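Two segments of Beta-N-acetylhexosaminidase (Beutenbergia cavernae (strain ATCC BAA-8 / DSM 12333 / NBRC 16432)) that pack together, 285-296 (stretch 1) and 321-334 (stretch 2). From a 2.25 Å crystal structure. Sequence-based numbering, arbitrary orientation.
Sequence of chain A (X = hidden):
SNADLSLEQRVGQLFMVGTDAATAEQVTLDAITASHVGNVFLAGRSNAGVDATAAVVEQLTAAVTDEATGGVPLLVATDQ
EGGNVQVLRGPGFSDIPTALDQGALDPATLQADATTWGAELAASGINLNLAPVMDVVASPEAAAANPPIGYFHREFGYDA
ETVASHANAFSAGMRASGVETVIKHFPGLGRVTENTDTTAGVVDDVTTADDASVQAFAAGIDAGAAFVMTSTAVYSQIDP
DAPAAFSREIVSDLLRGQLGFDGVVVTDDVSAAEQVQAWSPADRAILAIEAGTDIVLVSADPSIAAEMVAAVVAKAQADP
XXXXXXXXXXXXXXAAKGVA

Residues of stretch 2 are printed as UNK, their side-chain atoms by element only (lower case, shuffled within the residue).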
ATOM      1  N   ALA A 285       9.116  10.590   5.173  1.00 30.03           N
ATOM      2  CA  ALA A 285       7.729  10.784   5.546  1.00 28.92           C
ATOM      3  C   ALA A 285       7.241  12.165   5.067  1.00 34.00           C
ATOM      4  O   ALA A 285       6.157  12.302   4.474  1.00 32.38           O
ATOM      5  CB  ALA A 285       7.548  10.633   7.076  1.00 23.87           C
ATOM      6  N   ILE A 286       8.063  13.179   5.320  1.00 25.04           N
ATOM      7  CA  ILE A 286       7.695  14.552   5.014  1.00 24.38           C
ATOM      8  C   ILE A 286       7.526  14.730   3.504  1.00 24.44           C
ATOM      9  O   ILE A 286       6.517  15.296   3.062  1.00 28.52           O
ATOM     10  CB  ILE A 286       8.717  15.535   5.595  1.00 30.15           C
ATOM     11  CG1 ILE A 286       8.518  15.629   7.109  1.00 25.21           C
ATOM     12  CG2 ILE A 286       8.530  16.932   4.980  1.00 25.10           C
ATOM     13  CD1 ILE A 286       9.684  16.255   7.832  1.00 24.97           C
ATOM     14  N   LEU A 287       8.483  14.231   2.714  1.00 32.74           N
ATOM     15  CA  LEU A 287       8.386  14.362   1.261  1.00 35.18           C
ATOM     16  C   LEU A 287       7.175  13.598   0.706  1.00 29.08           C
ATOM     17  O   LEU A 287       6.501  14.091  -0.198  1.00 31.57           O
ATOM     18  CB  LEU A 287       9.669  13.887   0.571  1.00 26.86           C
ATOM     19  CG  LEU A 287      10.931  14.743   0.814  1.00 32.47           C
ATOM     20  CD1 LEU A 287      12.116  14.009   0.292  1.00 27.07           C
ATOM     21  CD2 LEU A 287      10.870  16.100   0.161  1.00 28.76           C
ATOM     22  N   ALA A 288       6.903  12.402   1.227  1.00 27.83           N
ATOM     23  CA  ALA A 288       5.745  11.626   0.768  1.00 25.95           C
ATOM     24  C   ALA A 288       4.446  12.439   0.981  1.00 28.39           C
ATOM     25  O   ALA A 288       3.657  12.641   0.062  1.00 35.54           O
ATOM     26  CB  ALA A 288       5.692  10.266   1.521  1.00 33.38           C
ATOM     27  N   ILE A 289       4.256  12.914   2.205  1.00 25.00           N
ATOM     28  CA  ILE A 289       3.092  13.675   2.575  1.00 25.70           C
ATOM     29  C   ILE A 289       2.977  14.957   1.722  1.00 27.33           C
ATOM     30  O   ILE A 289       1.917  15.254   1.165  1.00 35.68           O
ATOM     31  CB  ILE A 289       3.144  13.964   4.068  1.00 28.22           C
ATOM     32  CG1 ILE A 289       2.939  12.667   4.823  1.00 29.09           C
ATOM     33  CG2 ILE A 289       2.065  15.004   4.474  1.00 26.53           C
ATOM     34  CD1 ILE A 289       3.209  12.794   6.321  1.00 27.73           C
ATOM     35  N   GLU A 290       4.073  15.686   1.554  1.00 27.11           N
ATOM     36  CA  GLU A 290       4.010  16.906   0.745  1.00 36.52           C
ATOM     37  C   GLU A 290       3.611  16.624  -0.690  1.00 27.13           C
ATOM     38  O   GLU A 290       2.996  17.477  -1.331  1.00 28.05           O
ATOM     39  CB  GLU A 290       5.354  17.663   0.748  1.00 27.73           C
ATOM     40  CG  GLU A 290       5.676  18.314   2.072  1.00 33.82           C
ATOM     41  CD  GLU A 290       7.002  19.085   2.050  1.00 39.03           C
ATOM     42  OE1 GLU A 290       7.931  18.693   1.306  1.00 43.40           O
ATOM     43  OE2 GLU A 290       7.109  20.099   2.764  1.00 41.92           O
ATOM     44  N   ALA A 291       3.981  15.449  -1.212  1.00 30.48           N
ATOM     45  CA  ALA A 291       3.604  15.040  -2.581  1.00 32.26           C
ATOM     46  C   ALA A 291       2.109  14.735  -2.719  1.00 44.19           C
ATOM     47  O   ALA A 291       1.561  14.782  -3.822  1.00 34.10           O
ATOM     48  CB  ALA A 291       4.419  13.813  -3.022  1.00 31.41           C
ATOM     49  N   GLY A 292       1.462  14.390  -1.610  1.00 30.01           N
ATOM     50  CA  GLY A 292       0.025  14.151  -1.596  1.00 28.58           C
ATOM     51  C   GLY A 292      -0.277  12.768  -1.023  1.00 43.06           C
ATOM     52  O   GLY A 292      -1.354  12.247  -1.224  1.00 39.11           O
ATOM     53  N   THR A 293       0.697  12.159  -0.346  1.00 27.70           N
ATOM     54  CA  THR A 293       0.520  10.869   0.309  1.00 26.68           C
ATOM     55  C   THR A 293      -0.355  10.944   1.563  1.00 38.63           C
ATOM     56  O   THR A 293      -0.188  11.850   2.387  1.00 31.44           O
ATOM     57  CB  THR A 293       1.866  10.308   0.745  1.00 32.02           C
ATOM     58  OG1 THR A 293       2.663  10.063  -0.411  1.00 29.08           O
ATOM     59  CG2 THR A 293       1.691   9.021   1.536  1.00 33.97           C
ATOM     60  N   ASP A 294      -1.251   9.982   1.744  1.00 27.45           N
ATOM     61  CA  ASP A 294      -2.040   9.894   2.998  1.00 32.59           C
ATOM     62  C   ASP A 294      -1.534   8.850   3.993  1.00 31.76           C
ATOM     63  O   ASP A 294      -1.681   8.997   5.210  1.00 37.81           O
ATOM     64  CB  ASP A 294      -3.497   9.614   2.654  1.00 39.11           C
ATOM     65  CG  ASP A 294      -4.007  10.531   1.529  1.00 53.39           C
ATOM     66  OD1 ASP A 294      -3.883  11.783   1.639  1.00 54.18           O
ATOM     67  OD2 ASP A 294      -4.481   9.998   0.508  1.00 61.02           O
ATOM     68  N   ILE A 295      -0.912   7.789   3.505  1.00 27.56           N
ATOM     69  CA  ILE A 295      -0.368   6.815   4.452  1.00 32.18           C
ATOM     70  C   ILE A 295       1.073   6.430   4.079  1.00 33.01           C
ATOM     71  O   ILE A 295       1.341   5.966   2.968  1.00 33.31           O
ATOM     72  CB  ILE A 295      -1.276   5.553   4.557  1.00 34.35           C
ATOM     73  CG1 ILE A 295      -2.658   5.905   5.129  1.00 33.03           C
ATOM     74  CG2 ILE A 295      -0.569   4.443   5.381  1.00 29.31           C
ATOM     75  CD1 ILE A 295      -3.659   4.689   5.181  1.00 30.97           C
ATOM     76  N   VAL A 296       1.992   6.657   5.011  1.00 25.31           N
ATOM     77  CA  VAL A 296       3.388   6.307   4.841  1.00 24.77           C
ATOM     78  C   VAL A 296       3.590   4.902   5.393  1.00 37.23           C
ATOM     79  O   VAL A 296       3.371   4.645   6.593  1.00 31.24           O
ATOM     80  CB  VAL A 296       4.288   7.325   5.543  1.00 26.71           C
ATOM     81  CG1 VAL A 296       5.769   6.960   5.371  1.00 25.96           C
ATOM     82  CG2 VAL A 296       3.994   8.757   5.009  1.00 27.93           C
ATOM     83  N   UNK A 321       1.644  25.574   6.107  1.00 31.40           N
ATOM     84  CA  UNK A 321       1.299  24.936   4.849  1.00 31.31           C
ATOM     85  C   UNK A 321       1.330  23.388   5.027  1.00 37.31           C
ATOM     86  O   UNK A 321       0.464  22.664   4.552  1.00 34.28           O
ATOM     87  c   UNK A 321       1.958  26.733   3.174  1.00 40.60           C
ATOM     88  o   UNK A 321       2.881  27.323   2.557  1.00 60.48           O
ATOM     89  c   UNK A 321       2.256  25.352   3.738  1.00 32.03           C
ATOM     90  o   UNK A 321       0.820  27.241   3.335  1.00 50.22           O
ATOM     91  N   UNK A 322       2.330  22.876   5.723  1.00 34.40           N
ATOM     92  CA  UNK A 322       2.453  21.435   5.914  1.00 31.20           C
ATOM     93  C   UNK A 322       1.341  20.939   6.852  1.00 30.59           C
ATOM     94  O   UNK A 322       0.802  19.859   6.665  1.00 32.13           O
ATOM     95  c   UNK A 322       4.607  17.453   5.630  1.00 27.11           C
ATOM     96  c   UNK A 322       4.043  18.995   7.861  1.00 28.74           C
ATOM     97  c   UNK A 322       3.842  21.093   6.475  1.00 26.83           C
ATOM     98  c   UNK A 322       4.525  16.858   6.873  1.00 24.33           C
ATOM     99  c   UNK A 322       4.269  17.633   7.991  1.00 32.73           C
ATOM    100  c   UNK A 322       4.094  19.609   6.618  1.00 27.43           C
ATOM    101  c   UNK A 322       4.371  18.827   5.501  1.00 25.72           C
ATOM    102  N   UNK A 323       1.025  21.724   7.876  1.00 30.31           N
ATOM    103  CA  UNK A 323      -0.096  21.420   8.773  1.00 33.83           C
ATOM    104  C   UNK A 323      -1.395  21.244   7.990  1.00 38.49           C
ATOM    105  O   UNK A 323      -2.163  20.333   8.293  1.00 28.70           O
ATOM    106  c   UNK A 323      -0.272  22.534   9.860  1.00 29.13           C
ATOM    107  N   UNK A 324      -1.637  22.104   6.996  1.00 29.55           N
ATOM    108  CA  UNK A 324      -2.886  22.047   6.246  1.00 35.01           C
ATOM    109  C   UNK A 324      -2.877  20.794   5.376  1.00 35.08           C
ATOM    110  O   UNK A 324      -3.900  20.117   5.236  1.00 39.74           O
ATOM    111  c   UNK A 324      -3.104  23.330   5.399  1.00 32.26           C
ATOM    112  N   UNK A 325      -1.711  20.456   4.842  1.00 34.33           N
ATOM    113  CA  UNK A 325      -1.553  19.236   4.057  1.00 28.01           C
ATOM    114  C   UNK A 325      -1.814  17.982   4.908  1.00 44.00           C
ATOM    115  O   UNK A 325      -2.553  17.073   4.499  1.00 33.12           O
ATOM    116  c   UNK A 325      -0.127  20.257   2.252  1.00 31.64           C
ATOM    117  c   UNK A 325       1.283  20.497   1.664  1.00 30.62           C
ATOM    118  c   UNK A 325      -0.164  19.203   3.388  1.00 34.77           C
ATOM    119  c   UNK A 325       0.173  17.769   2.870  1.00 28.64           C
ATOM    120  N   UNK A 326      -1.215  17.946   6.085  1.00 34.64           N
ATOM    121  CA  UNK A 326      -1.469  16.898   7.068  1.00 41.03           C
ATOM    122  C   UNK A 326      -2.952  16.761   7.381  1.00 39.25           C
ATOM    123  O   UNK A 326      -3.477  15.660   7.385  1.00 40.33           O
ATOM    124  c   UNK A 326       0.805  16.823   8.104  1.00 33.41           C
ATOM    125  c   UNK A 326      -0.674  17.169   8.346  1.00 30.62           C
ATOM    126  c   UNK A 326      -1.217  16.367   9.511  1.00 27.97           C
ATOM    127  N   UNK A 327      -3.646  17.873   7.609  1.00 43.41           N
ATOM    128  CA  UNK A 327      -5.073  17.800   7.957  1.00 29.95           C
ATOM    129  C   UNK A 327      -5.937  17.218   6.834  1.00 54.87           C
ATOM    130  O   UNK A 327      -6.897  16.491   7.107  1.00 39.94           O
ATOM    131  o   UNK A 327      -4.782  18.636  10.515  1.00 47.42           O
ATOM    132  o   UNK A 327      -5.425  20.707  10.238  1.00 54.25           O
ATOM    133  c   UNK A 327      -5.616  19.177   8.362  1.00 34.30           C
ATOM    134  c   UNK A 327      -5.256  19.539   9.805  1.00 53.63           C
ATOM    135  N   UNK A 328      -5.606  17.525   5.582  1.00 33.31           N
ATOM    136  CA  UNK A 328      -6.346  16.971   4.440  1.00 35.24           C
ATOM    137  C   UNK A 328      -6.142  15.462   4.329  1.00 31.41           C
ATOM    138  O   UNK A 328      -7.048  14.692   3.968  1.00 42.91           O
ATOM    139  c   UNK A 328      -5.891  17.619   3.124  1.00 31.04           C
ATOM    140  c   UNK A 328      -6.363  19.065   2.965  1.00 59.43           C
ATOM    141  o   UNK A 328      -5.929  19.722   1.992  1.00 44.07           O
ATOM    142  o   UNK A 328      -7.161  19.547   3.795  1.00 45.18           O
ATOM    143  N   UNK A 329      -4.904  15.055   4.582  1.00 33.97           N
ATOM    144  CA  UNK A 329      -4.532  13.664   4.496  1.00 28.64           C
ATOM    145  C   UNK A 329      -5.312  12.855   5.551  1.00 32.06           C
ATOM    146  O   UNK A 329      -5.900  11.825   5.238  1.00 31.90           O
ATOM    147  c   UNK A 329      -3.016  13.511   4.689  1.00 34.11           C
ATOM    148  N   UNK A 330      -5.351  13.358   6.786  1.00 29.43           N
ATOM    149  CA  UNK A 330      -6.016  12.647   7.873  1.00 35.18           C
ATOM    150  C   UNK A 330      -7.498  12.522   7.585  1.00 40.90           C
ATOM    151  O   UNK A 330      -8.115  11.506   7.903  1.00 39.84           O
ATOM    152  c   UNK A 330      -5.785  13.345   9.190  1.00 32.77           C
ATOM    153  N   UNK A 331      -8.059  13.534   6.922  1.00 41.14           N
ATOM    154  CA  UNK A 331      -9.480  13.503   6.581  1.00 36.30           C
ATOM    155  C   UNK A 331      -9.754  12.388   5.561  1.00 51.02           C
ATOM    156  O   UNK A 331     -10.779  11.737   5.665  1.00 38.55           O
ATOM    157  c   UNK A 331     -11.573  16.809   6.150  1.00 55.97           C
ATOM    158  c   UNK A 331      -9.944  14.868   6.039  1.00 41.02           C
ATOM    159  n   UNK A 331     -10.687  17.777   6.778  1.00 71.22           N
ATOM    160  c   UNK A 331     -11.240  15.370   6.607  1.00 59.58           C
ATOM    161  n   UNK A 331      -9.798  18.495   4.789  1.00 67.17           N
ATOM    162  n   UNK A 331      -9.066  19.419   6.793  1.00 52.51           N
ATOM    163  c   UNK A 331      -9.843  18.558   6.120  1.00 55.64           C
ATOM    164  N   UNK A 332      -8.857  12.160   4.591  1.00 31.13           N
ATOM    165  CA  UNK A 332      -9.055  11.049   3.632  1.00 50.72           C
ATOM    166  C   UNK A 332      -8.981   9.720   4.329  1.00 43.56           C
ATOM    167  O   UNK A 332      -9.745   8.798   4.021  1.00 50.78           O
ATOM    168  c   UNK A 332      -8.092  12.349   1.684  1.00 47.49           C
ATOM    169  n   UNK A 332      -5.963  15.750  -0.302  1.00 53.17           N
ATOM    170  c   UNK A 332      -7.139  12.370   0.521  1.00 31.12           C
ATOM    171  c   UNK A 332      -5.957  14.508   0.188  1.00 50.68           C
ATOM    172  n   UNK A 332      -7.015  13.724   0.020  1.00 45.14           N
ATOM    173  c   UNK A 332      -8.027  11.059   2.506  1.00 31.16           C
ATOM    174  n   UNK A 332      -4.874  14.049   0.804  1.00 42.68           N
ATOM    175  N   UNK A 333      -8.046   9.621   5.263  1.00 32.18           N
ATOM    176  CA  UNK A 333      -7.867   8.381   5.982  1.00 32.30           C
ATOM    177  C   UNK A 333      -9.090   8.088   6.869  1.00 38.09           C
ATOM    178  O   UNK A 333      -9.617   6.976   6.822  1.00 37.24           O
ATOM    179  c   UNK A 333      -6.510   7.133   7.662  1.00 27.09           C
ATOM    180  c   UNK A 333      -5.381   8.502   5.834  1.00 27.28           C
ATOM    181  c   UNK A 333      -6.590   8.398   6.785  1.00 33.24           C
ATOM    182  N   UNK A 334      -9.581   9.081   7.620  1.00 36.74           N
ATOM    183  CA  UNK A 334     -10.748   8.828   8.458  1.00 46.88           C
ATOM    184  C   UNK A 334     -11.972   8.504   7.600  1.00 59.25           C
ATOM    185  O   UNK A 334     -12.765   7.624   7.939  1.00 58.73           O
ATOM    186  c   UNK A 334      -9.704   9.176  11.314  1.00 37.97           C
ATOM    187  c   UNK A 334      -9.882  10.303  10.333  1.00 48.01           C
ATOM    188  c   UNK A 334     -11.037  10.013   9.380  1.00 38.50           C
ATOM    189  c   UNK A 334     -10.124  11.596  11.071  1.00 38.99           C
TER

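Position 321 carries two carbons, the second bearing two oxygens. This is a short carboxylate, exposed and out of reach of stretch 1. It is Asp321.

Position 322 has one carbon followed by a ring of six carbons. The ring approaches Ile286, Ile289 and Glu290. No oxygen sits on the ring, so the residue is Phe322. Its CE1 lies 3.7 Å from Ile289 CG2 and 4.0 Å from Ile286 CG2. Glu290 CG meets the ring edge, 3.7 Å from Phe322 CD1, so the glutamate contributes its aliphatic stem here.

Positions 323 and 324 each have a single side-chain carbon and touch nothing on stretch 1. They are Ala323 and Ala324.

Position 325 has four carbons, forked at the first, with one arm two carbons long. Its CA-to-CB bond points toward stretch 1, and a side-chain carbon approaches Ile289. The branching gives Ile325. Ile325 CG2 packs 3.5 Å from Ile289 O and 3.7 Å from Ile289 CG2.

Position 326 has three carbons, one carrying the other two. A side-chain carbon approaches Ile289. It is Val326. The contact is lighter: Val326 CG2 is 4.3 Å from Ile289 CG2.

Positions 327 and 328 each show two carbons, the second with two oxygens. Neither touches stretch 1. They are Asp327 and Asp328. Asp327 OD1 is hydrogen-bonded elsewhere in the structure.

Position 329 has one carbon, directed toward stretch 1, where it approaches Asp294 and Thr293. It is Ala329. Ala329 CB lies 3.6 Å from Asp294 OD1 and 4.0 Å from Thr293 O. The small side chain accompanies a close backbone approach: Asp294 CA and Ala329 CA are 4.8 Å apart.

Position 330 also has one carbon, but it points away. It is Ala330.

Position 331 has three carbons, a nitrogen, then a carbon carrying two more nitrogens. It does not reach stretch 1. This guanidinium identifies Arg331. Arg331 NH1 forms a salt bridge with Asp328 OD1 at 3.0 Å, one helical turn back.

Position 332 has the same atoms, but its CA-to-CB bond points toward stretch 1 and its guanidinium reaches Asp294. It is Arg332. Arg332 NH1 donates a hydrogen bond to Asp294 OD1 at 2.6 Å, within a salt bridge. The carboxylate oxygen lies at the guanidinium edge, near its plane.

Position 333 has three carbons, one carrying two. A side-chain carbon approaches Asp294 and Ile295. It is Val333. Val333 CG2 is 3.8 Å from Ile295 CG1 and 3.9 Å from Asp294 CB.

Position 334 has four carbons, forked at the second, and lies out of reach. It is Leu334.

Helix 285-291 and the loop after it pack on helix 321-334; the two helix directions differ by 73°. Ile289 packs against Phe322, Ile325 and Val326. Gly292 is the first residue to leave helical geometry, in a Schellman motif with positive phi, which suits glycine. Beyond this turn, Asp294 comes close to Ala329 and pairs with Arg332. Its other oxygen, OD2, is hydrogen-bonded elsewhere in the structure. Val333 adds apolar packing against Ile295. The contact thus combines a hydrophobic patch with one charged anchor and buries 500 Å² over both sides.

Stretch 2 (321-334) DFAAIVDDAARRVL
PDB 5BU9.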